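Local structure of hypothetical protein (Mesorhizobium loti, 2O2X) at residues R38-P52 and Y88-V101. The protein removes the C-7 phosphate of D-glycero-beta-D-manno-heptose 1,7-bisphosphate, a magnesium-dependent step towards ADP-L-glycero-beta-D-manno-heptose. Residues are numbered along the deposited sequence; the frame is centred on the assembly and turned at random. Where two conformers were deposited one is given.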
ATOM      1  N   ARG A  38       2.400  -0.862   3.877  1.00  7.81           N
ATOM      2  CA  ARG A  38       3.055  -2.098   4.249  1.00  7.57           C
ATOM      3  C   ARG A  38       3.300  -2.164   5.776  1.00  8.79           C
ATOM      4  O   ARG A  38       2.625  -2.931   6.469  1.00  9.01           O
ATOM      5  CB  ARG A  38       4.324  -2.343   3.432  1.00  7.49           C
ATOM      6  CG  ARG A  38       4.679  -3.834   3.384  1.00  8.59           C
ATOM      7  CD  ARG A  38       6.132  -4.081   2.995  1.00  8.90           C
ATOM      8  NE  ARG A  38       7.004  -3.727   4.103  1.00  9.39           N
ATOM      9  CZ  ARG A  38       8.311  -3.516   4.003  1.00 11.29           C
ATOM     10  NH1 ARG A  38       8.932  -3.638   2.835  1.00 11.05           N
ATOM     11  NH2 ARG A  38       8.981  -3.167   5.077  1.00 11.26           N
ATOM     12  N   ASP A  39       4.242  -1.388   6.298  1.00  7.91           N
ATOM     13  CA  ASP A  39       4.623  -1.466   7.703  1.00 10.32           C
ATOM     14  C   ASP A  39       3.515  -0.894   8.578  1.00  9.30           C
ATOM     15  O   ASP A  39       3.211   0.306   8.491  1.00 11.01           O
ATOM     16  CB  ASP A  39       5.928  -0.704   7.927  1.00 10.38           C
ATOM     17  CG  ASP A  39       7.088  -1.253   7.103  1.00 12.51           C
ATOM     18  OD1 ASP A  39       7.380  -2.452   7.199  1.00 12.81           O
ATOM     19  OD2 ASP A  39       7.732  -0.442   6.403  1.00 15.01           O
ATOM     20  N   GLY A  40       2.955  -1.729   9.453  1.00 10.05           N
ATOM     21  CA  GLY A  40       1.796  -1.358  10.260  1.00 10.07           C
ATOM     22  C   GLY A  40       0.445  -1.799   9.712  1.00  9.93           C
ATOM     23  O   GLY A  40      -0.598  -1.676  10.387  1.00 10.03           O
ATOM     24  N   THR A  41       0.439  -2.374   8.507  1.00  9.33           N
ATOM     25  CA  THR A  41      -0.786  -2.749   7.817  1.00  8.64           C
ATOM     26  C   THR A  41      -0.697  -4.210   7.396  1.00  9.34           C
ATOM     27  O   THR A  41      -1.421  -5.055   7.936  1.00  8.84           O
ATOM     28  CB  THR A  41      -1.076  -1.792   6.632  1.00  9.05           C
ATOM     29  OG1 THR A  41      -1.307  -0.481   7.141  1.00 11.62           O
ATOM     30  CG2 THR A  41      -2.301  -2.204   5.838  1.00  8.91           C
ATOM     31  N   ILE A  42       0.238  -4.542   6.503  1.00  8.08           N
ATOM     32  CA  ILE A  42       0.507  -5.898   6.103  1.00  7.72           C
ATOM     33  C   ILE A  42       1.423  -6.602   7.071  1.00 10.07           C
ATOM     34  O   ILE A  42       1.166  -7.760   7.409  1.00  9.31           O
ATOM     35  CB  ILE A  42       1.114  -5.915   4.674  1.00  8.34           C
ATOM     36  CG1 ILE A  42       0.120  -5.349   3.675  1.00  8.70           C
ATOM     37  CG2 ILE A  42       1.546  -7.342   4.287  1.00 11.40           C
ATOM     38  CD1 ILE A  42       0.725  -5.162   2.288  1.00  8.58           C
ATOM     39  N   ASN A  43       2.479  -5.932   7.489  1.00  9.80           N
ATOM     40  CA  ASN A  43       3.392  -6.505   8.477  1.00  9.50           C
ATOM     41  C   ASN A  43       3.437  -5.643   9.711  1.00 10.12           C
ATOM     42  O   ASN A  43       3.041  -4.467   9.706  1.00  9.37           O
ATOM     43  CB  ASN A  43       4.802  -6.733   7.894  1.00  9.29           C
ATOM     44  CG  ASN A  43       5.467  -5.466   7.415  1.00 11.23           C
ATOM     45  OD1 ASN A  43       5.311  -5.099   6.265  1.00 13.49           O
ATOM     46  ND2 ASN A  43       6.209  -4.793   8.288  1.00 13.67           N
ATOM     47  N   VAL A  44       3.872  -6.235  10.808  1.00  9.23           N
ATOM     48  CA  VAL A  44       3.971  -5.520  12.045  1.00 11.00           C
ATOM     49  C   VAL A  44       4.981  -4.379  11.898  1.00 11.14           C
ATOM     50  O   VAL A  44       6.075  -4.561  11.335  1.00 11.24           O
ATOM     51  CB  VAL A  44       4.378  -6.470  13.191  1.00 11.47           C
ATOM     52  CG1 VAL A  44       4.601  -5.688  14.489  1.00 15.40           C
ATOM     53  CG2 VAL A  44       3.325  -7.541  13.398  1.00 13.38           C
ATOM     54  N   ASP A  45       4.633  -3.209  12.402  1.00 11.93           N
ATOM     55  CA  ASP A  45       5.475  -2.037  12.212  1.00 12.71           C
ATOM     56  C   ASP A  45       6.719  -2.151  13.081  1.00 14.43           C
ATOM     57  O   ASP A  45       6.712  -2.800  14.135  1.00 14.20           O
ATOM     58  CB  ASP A  45       4.709  -0.772  12.584  1.00 14.42           C
ATOM     59  CG  ASP A  45       5.240   0.481  11.877  1.00 15.05           C
ATOM     60  OD1 ASP A  45       6.209   0.419  11.105  1.00 16.25           O
ATOM     61  OD2 ASP A  45       4.668   1.561  12.113  1.00 21.77           O
ATOM     62  N   THR A  46       7.778  -1.513  12.634  1.00 13.35           N
ATOM     63  CA  THR A  46       9.038  -1.475  13.379  1.00 15.22           C
ATOM     64  C   THR A  46       9.809  -0.241  12.953  1.00 15.17           C
ATOM     65  O   THR A  46       9.622   0.263  11.851  1.00 14.07           O
ATOM     66  CB  THR A  46       9.883  -2.775  13.159  1.00 17.75           C
ATOM     67  OG1 THR A  46      10.828  -2.940  14.227  1.00 23.07           O
ATOM     68  CG2 THR A  46      10.613  -2.758  11.858  1.00 19.28           C
ATOM     69  N   ASP A  47      10.703   0.221  13.811  1.00 15.02           N
ATOM     70  CA  ASP A  47      11.443   1.439  13.534  1.00 14.93           C
ATOM     71  C   ASP A  47      12.338   1.289  12.304  1.00 13.03           C
ATOM     72  O   ASP A  47      12.458   2.221  11.520  1.00 13.59           O
ATOM     73  CB  ASP A  47      12.328   1.838  14.731  1.00 16.69           C
ATOM     74  CG  ASP A  47      11.537   2.369  15.918  1.00 27.37           C
ATOM     75  OD1 ASP A  47      10.402   2.838  15.734  1.00 26.91           O
ATOM     76  OD2 ASP A  47      12.082   2.325  17.048  1.00 35.72           O
ATOM     77  N   TYR A  48      12.956   0.122  12.157  1.00 12.16           N
ATOM     78  CA  TYR A  48      13.993  -0.084  11.155  1.00 12.77           C
ATOM     79  C   TYR A  48      13.727  -1.369  10.378  1.00 13.12           C
ATOM     80  O   TYR A  48      14.231  -2.412  10.731  1.00 12.24           O
ATOM     81  CB  TYR A  48      15.380  -0.152  11.808  1.00 13.93           C
ATOM     82  CG  TYR A  48      15.704   0.982  12.739  1.00 13.07           C
ATOM     83  CD1 TYR A  48      16.014   2.234  12.251  1.00 15.75           C
ATOM     84  CD2 TYR A  48      15.693   0.801  14.102  1.00 18.41           C
ATOM     85  CE1 TYR A  48      16.303   3.283  13.106  1.00 18.32           C
ATOM     86  CE2 TYR A  48      15.984   1.832  14.959  1.00 17.96           C
ATOM     87  CZ  TYR A  48      16.282   3.069  14.462  1.00 16.37           C
ATOM     88  OH  TYR A  48      16.581   4.116  15.329  1.00 19.98           O
ATOM     89  N   PRO A  49      12.844  -1.317   9.362  1.00 11.26           N
ATOM     90  CA  PRO A  49      12.459  -2.527   8.652  1.00 11.25           C
ATOM     91  C   PRO A  49      13.517  -2.996   7.658  1.00 11.37           C
ATOM     92  O   PRO A  49      13.259  -3.036   6.460  1.00 12.25           O
ATOM     93  CB  PRO A  49      11.166  -2.115   7.948  1.00 12.44           C
ATOM     94  CG  PRO A  49      11.325  -0.672   7.719  1.00 14.27           C
ATOM     95  CD  PRO A  49      12.063  -0.149   8.898  1.00 12.35           C
ATOM     96  N   SER A  50      14.693  -3.351   8.171  1.00 10.85           N
ATOM     97  CA  SER A  50      15.842  -3.766   7.332  1.00 11.74           C
ATOM     98  C   SER A  50      16.210  -5.249   7.460  1.00 13.18           C
ATOM     99  O   SER A  50      17.028  -5.742   6.673  1.00 13.95           O
ATOM    100  CB  SER A  50      17.066  -2.947   7.717  1.00 12.34           C
ATOM    101  OG  SER A  50      17.430  -3.219   9.071  1.00 13.46           O
ATOM    102  N   ASP A  51      15.645  -5.964   8.439  1.00 11.95           N
ATOM    103  CA  ASP A  51      16.065  -7.345   8.718  1.00 13.03           C
ATOM    104  C   ASP A  51      14.919  -8.273   8.366  1.00 12.12           C
ATOM    105  O   ASP A  51      13.902  -8.293   9.043  1.00 14.44           O
ATOM    106  CB  ASP A  51      16.485  -7.492  10.188  1.00 14.21           C
ATOM    107  CG  ASP A  51      17.135  -8.845  10.481  1.00 17.59           C
ATOM    108  OD1 ASP A  51      16.906  -9.785   9.707  1.00 13.39           O
ATOM    109  OD2 ASP A  51      17.906  -8.945  11.474  1.00 22.96           O
ATOM    110  N   PRO A  52      15.059  -9.049   7.276  1.00 12.14           N
ATOM    111  CA  PRO A  52      13.945  -9.903   6.900  1.00 11.74           C
ATOM    112  C   PRO A  52      13.525 -10.915   7.956  1.00 12.86           C
ATOM    113  O   PRO A  52      12.356 -11.299   8.041  1.00 13.34           O
ATOM    114  CB  PRO A  52      14.420 -10.607   5.632  1.00 13.70           C
ATOM    115  CG  PRO A  52      15.777 -10.167   5.376  1.00 17.79           C
ATOM    116  CD  PRO A  52      16.210  -9.161   6.355  1.00 13.54           C
ATOM    117  N   TYR A  88      19.623   4.377   7.538  1.00 11.06           N
ATOM    118  CA  TYR A  88      19.388   3.231   8.380  1.00 10.21           C
ATOM    119  C   TYR A  88      19.519   1.924   7.612  1.00 10.94           C
ATOM    120  O   TYR A  88      19.750   0.868   8.203  1.00 11.72           O
ATOM    121  CB  TYR A  88      17.989   3.310   8.999  1.00 11.46           C
ATOM    122  CG  TYR A  88      17.700   4.538   9.834  1.00 12.83           C
ATOM    123  CD1 TYR A  88      18.702   5.229  10.493  1.00 15.15           C
ATOM    124  CD2 TYR A  88      16.400   4.976   9.983  1.00 14.34           C
ATOM    125  CE1 TYR A  88      18.433   6.370  11.237  1.00 14.03           C
ATOM    126  CE2 TYR A  88      16.106   6.081  10.756  1.00 16.62           C
ATOM    127  CZ  TYR A  88      17.119   6.772  11.376  1.00 16.68           C
ATOM    128  OH  TYR A  88      16.817   7.904  12.140  1.00 20.56           O
ATOM    129  N   PHE A  89      19.271   1.994   6.311  1.00 10.65           N
ATOM    130  CA  PHE A  89      19.399   0.852   5.385  1.00  9.90           C
ATOM    131  C   PHE A  89      19.283   1.385   3.949  1.00  8.43           C
ATOM    132  O   PHE A  89      19.111   2.575   3.723  1.00 10.61           O
ATOM    133  CB  PHE A  89      18.421  -0.287   5.698  1.00 10.58           C
ATOM    134  CG  PHE A  89      16.962   0.127   5.681  1.00  8.53           C
ATOM    135  CD1 PHE A  89      16.375   0.624   6.820  1.00 10.33           C
ATOM    136  CD2 PHE A  89      16.178  -0.062   4.560  1.00  9.66           C
ATOM    137  CE1 PHE A  89      15.037   1.005   6.816  1.00 12.65           C
ATOM    138  CE2 PHE A  89      14.837   0.297   4.546  1.00 10.78           C
ATOM    139  CZ  PHE A  89      14.269   0.844   5.688  1.00 11.62           C
ATOM    140  N   GLY A  90      19.418   0.479   2.981  1.00 10.36           N
ATOM    141  CA  GLY A  90      19.335   0.810   1.569  1.00 10.46           C
ATOM    142  C   GLY A  90      18.331  -0.023   0.809  1.00  9.74           C
ATOM    143  O   GLY A  90      17.583  -0.833   1.378  1.00  9.61           O
ATOM    144  N   TRP A  91      18.309   0.170  -0.498  1.00 10.22           N
ATOM    145  CA  TRP A  91      17.388  -0.544  -1.360  1.00  8.88           C
ATOM    146  C   TRP A  91      17.620  -2.036  -1.367  1.00 10.58           C
ATOM    147  O   TRP A  91      16.688  -2.780  -1.602  1.00 11.19           O
ATOM    148  CB  TRP A  91      17.375   0.007  -2.776  1.00  9.52           C
ATOM    149  CG  TRP A  91      16.645   1.318  -2.888  1.00  8.72           C
ATOM    150  CD1 TRP A  91      17.164   2.495  -3.290  1.00 10.93           C
ATOM    151  CD2 TRP A  91      15.245   1.564  -2.629  1.00  6.65           C
ATOM    152  NE1 TRP A  91      16.201   3.478  -3.281  1.00 10.11           N
ATOM    153  CE2 TRP A  91      15.006   2.929  -2.889  1.00 10.38           C
ATOM    154  CE3 TRP A  91      14.178   0.754  -2.204  1.00  7.77           C
ATOM    155  CZ2 TRP A  91      13.741   3.518  -2.753  1.00  8.32           C
ATOM    156  CZ3 TRP A  91      12.917   1.343  -2.048  1.00  9.47           C
ATOM    157  CH2 TRP A  91      12.718   2.716  -2.319  1.00  9.38           C
ATOM    158  N   SER A  92      18.851  -2.504  -1.109  1.00 11.89           N
ATOM    159  CA  SER A  92      19.068  -3.950  -1.048  0.60 11.17           C
ATOM    160  C   SER A  92      18.368  -4.593   0.149  1.00 10.28           C
ATOM    161  O   SER A  92      17.783  -5.668   0.043  1.00 11.87           O
ATOM    162  CB  SER A  92      20.562  -4.261  -1.041  0.60 12.51           C
ATOM    163  OG  SER A  92      21.073  -3.986  -2.332  0.60 15.86           O
ATOM    164  N   ALA A  93      18.404  -3.899   1.274  1.00  9.66           N
ATOM    165  CA  ALA A  93      17.671  -4.361   2.443  1.00  9.20           C
ATOM    166  C   ALA A  93      16.161  -4.334   2.182  1.00  9.08           C
ATOM    167  O   ALA A  93      15.443  -5.271   2.553  1.00 10.21           O
ATOM    168  CB  ALA A  93      18.014  -3.547   3.644  1.00 11.54           C
ATOM    169  N   PHE A  94      15.664  -3.261   1.548  1.00  9.73           N
ATOM    170  CA  PHE A  94      14.254  -3.211   1.182  1.00 10.57           C
ATOM    171  C   PHE A  94      13.900  -4.422   0.318  1.00  9.63           C
ATOM    172  O   PHE A  94      12.867  -5.068   0.496  1.00  9.17           O
ATOM    173  CB  PHE A  94      13.901  -1.920   0.425  1.00  9.48           C
ATOM    174  CG  PHE A  94      12.484  -1.905  -0.083  1.00  6.81           C
ATOM    175  CD1 PHE A  94      11.430  -1.627   0.784  1.00  7.83           C
ATOM    176  CD2 PHE A  94      12.176  -2.237  -1.380  1.00  8.27           C
ATOM    177  CE1 PHE A  94      10.149  -1.624   0.351  1.00  9.18           C
ATOM    178  CE2 PHE A  94      10.890  -2.268  -1.820  1.00  8.39           C
ATOM    179  CZ  PHE A  94       9.865  -1.954  -0.964  1.00  8.63           C
ATOM    180  N   ALA A  95      14.747  -4.740  -0.658  1.00  8.93           N
ATOM    181  CA  ALA A  95      14.451  -5.868  -1.530  1.00  9.32           C
ATOM    182  C   ALA A  95      14.314  -7.178  -0.743  1.00 10.21           C
ATOM    183  O   ALA A  95      13.388  -7.960  -0.956  1.00 10.77           O
ATOM    184  CB  ALA A  95      15.541  -6.010  -2.625  1.00 13.01           C
ATOM    185  N   ALA A  96      15.239  -7.405   0.178  1.00 10.70           N
ATOM    186  CA  ALA A  96      15.197  -8.606   1.015  1.00 11.21           C
ATOM    187  C   ALA A  96      13.970  -8.659   1.943  1.00 11.98           C
ATOM    188  O   ALA A  96      13.317  -9.686   2.075  1.00 10.97           O
ATOM    189  CB  ALA A  96      16.460  -8.698   1.834  1.00 11.83           C
ATOM    190  N   VAL A  97      13.690  -7.541   2.595  1.00 10.22           N
ATOM    191  CA  VAL A  97      12.570  -7.467   3.525  1.00  9.15           C
ATOM    192  C   VAL A  97      11.251  -7.583   2.780  1.00  9.17           C
ATOM    193  O   VAL A  97      10.345  -8.336   3.199  1.00 10.48           O
ATOM    194  CB  VAL A  97      12.635  -6.162   4.337  1.00 10.77           C
ATOM    195  CG1 VAL A  97      11.327  -5.897   5.104  1.00 10.29           C
ATOM    196  CG2 VAL A  97      13.799  -6.202   5.286  1.00 10.99           C
ATOM    197  N   ASN A  98      11.106  -6.814   1.706  1.00 10.06           N
ATOM    198  CA  ASN A  98       9.875  -6.851   0.936  1.00  8.24           C
ATOM    199  C   ASN A  98       9.653  -8.231   0.332  1.00  9.99           C
ATOM    200  O   ASN A  98       8.528  -8.742   0.306  1.00 11.52           O
ATOM    201  CB  ASN A  98       9.835  -5.762  -0.160  1.00  8.66           C
ATOM    202  CG  ASN A  98       8.418  -5.374  -0.486  1.00  9.74           C
ATOM    203  OD1 ASN A  98       7.720  -4.824   0.392  1.00 10.33           O
ATOM    204  ND2 ASN A  98       7.951  -5.687  -1.698  1.00 11.18           N
ATOM    205  N   GLY A  99      10.722  -8.848  -0.163  1.00  9.68           N
ATOM    206  CA  GLY A  99      10.621 -10.211  -0.649  1.00 11.00           C
ATOM    207  C   GLY A  99      10.136 -11.188   0.402  1.00 10.61           C
ATOM    208  O   GLY A  99       9.334 -12.060   0.116  1.00 11.99           O
ATOM    209  N   ARG A 100      10.618 -11.015   1.624  1.00 10.83           N
ATOM    210  CA  ARG A 100      10.182 -11.861   2.737  1.00 10.63           C
ATOM    211  C   ARG A 100       8.682 -11.662   3.043  1.00 10.22           C
ATOM    212  O   ARG A 100       7.942 -12.615   3.287  1.00 11.27           O
ATOM    213  CB  ARG A 100      11.060 -11.637   3.992  1.00 11.78           C
ATOM    214  CG  ARG A 100      10.632 -12.415   5.202  1.00 13.18           C
ATOM    215  CD  ARG A 100      10.654 -13.886   4.960  1.00 14.70           C
ATOM    216  NE  ARG A 100      10.447 -14.661   6.183  1.00 15.56           N
ATOM    217  CZ  ARG A 100      10.216 -15.974   6.197  1.00 19.08           C
ATOM    218  NH1 ARG A 100      10.141 -16.668   5.078  1.00 24.77           N
ATOM    219  NH2 ARG A 100      10.034 -16.589   7.354  1.00 25.71           N
ATOM    220  N   VAL A 101       8.215 -10.421   2.981  1.00  9.20           N
ATOM    221  CA  VAL A 101       6.789 -10.141   3.192  1.00  9.99           C
ATOM    222  C   VAL A 101       5.984 -10.883   2.133  1.00 10.24           C
ATOM    223  O   VAL A 101       5.009 -11.553   2.459  1.00 11.16           O
ATOM    224  CB  VAL A 101       6.492  -8.604   3.174  1.00 10.62           C
ATOM    225  CG1 VAL A 101       5.013  -8.340   3.122  1.00 10.56           C
ATOM    226  CG2 VAL A 101       7.109  -7.907   4.407  1.00 10.56           C
TER
HETATM  227  O   HOH W   1      10.517 -13.165   8.825  1.00 16.01           O
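Arg-38 reaches helix 91-107 with its guanidinium edge: NH1 donates to Asn-98 OD1 at 3.0 Å, 164° at the hydrogen, meeting a carbonyl lone pair in plane. CG lies anti to the backbone N (chi1 -156°) and the chain bends at chi3, which brings one guanidinium face under Val-101 CG2 while Asp-39 OD1 sits at its edge, taking NH2 at 2.8 Å in a salt bridge. Asn-43 ND2 also donates to that OD1, on its anti lone pair, so two firm bonds grip this oxygen, while OD2 is held by Gln-81 NE2. Asp-39 is probably the proton donor and Arg-38 probably binds substrate. A methionine in place of the arginine would probably leave Asn-98 OD1 without this donor and Asp-39 OD1 without its salt-bridge partner. Further along, Val-97 CG2 presses on the inverse gamma turn centred on Pro-49, 3.4 Å from Pro-49 O. Phe-89 lays a ring face under Ser-50 CA. Tyr-48 drives its CE1 edge over the centre of the Tyr-88 ring, planes at 89°, a T-shaped pair. The loop following strand 34-36 of this HAD-like phosphatase is thus packed along helix 91-107, while Arg-38 and Phe-94 both touch Thr-79 of strand 75-80.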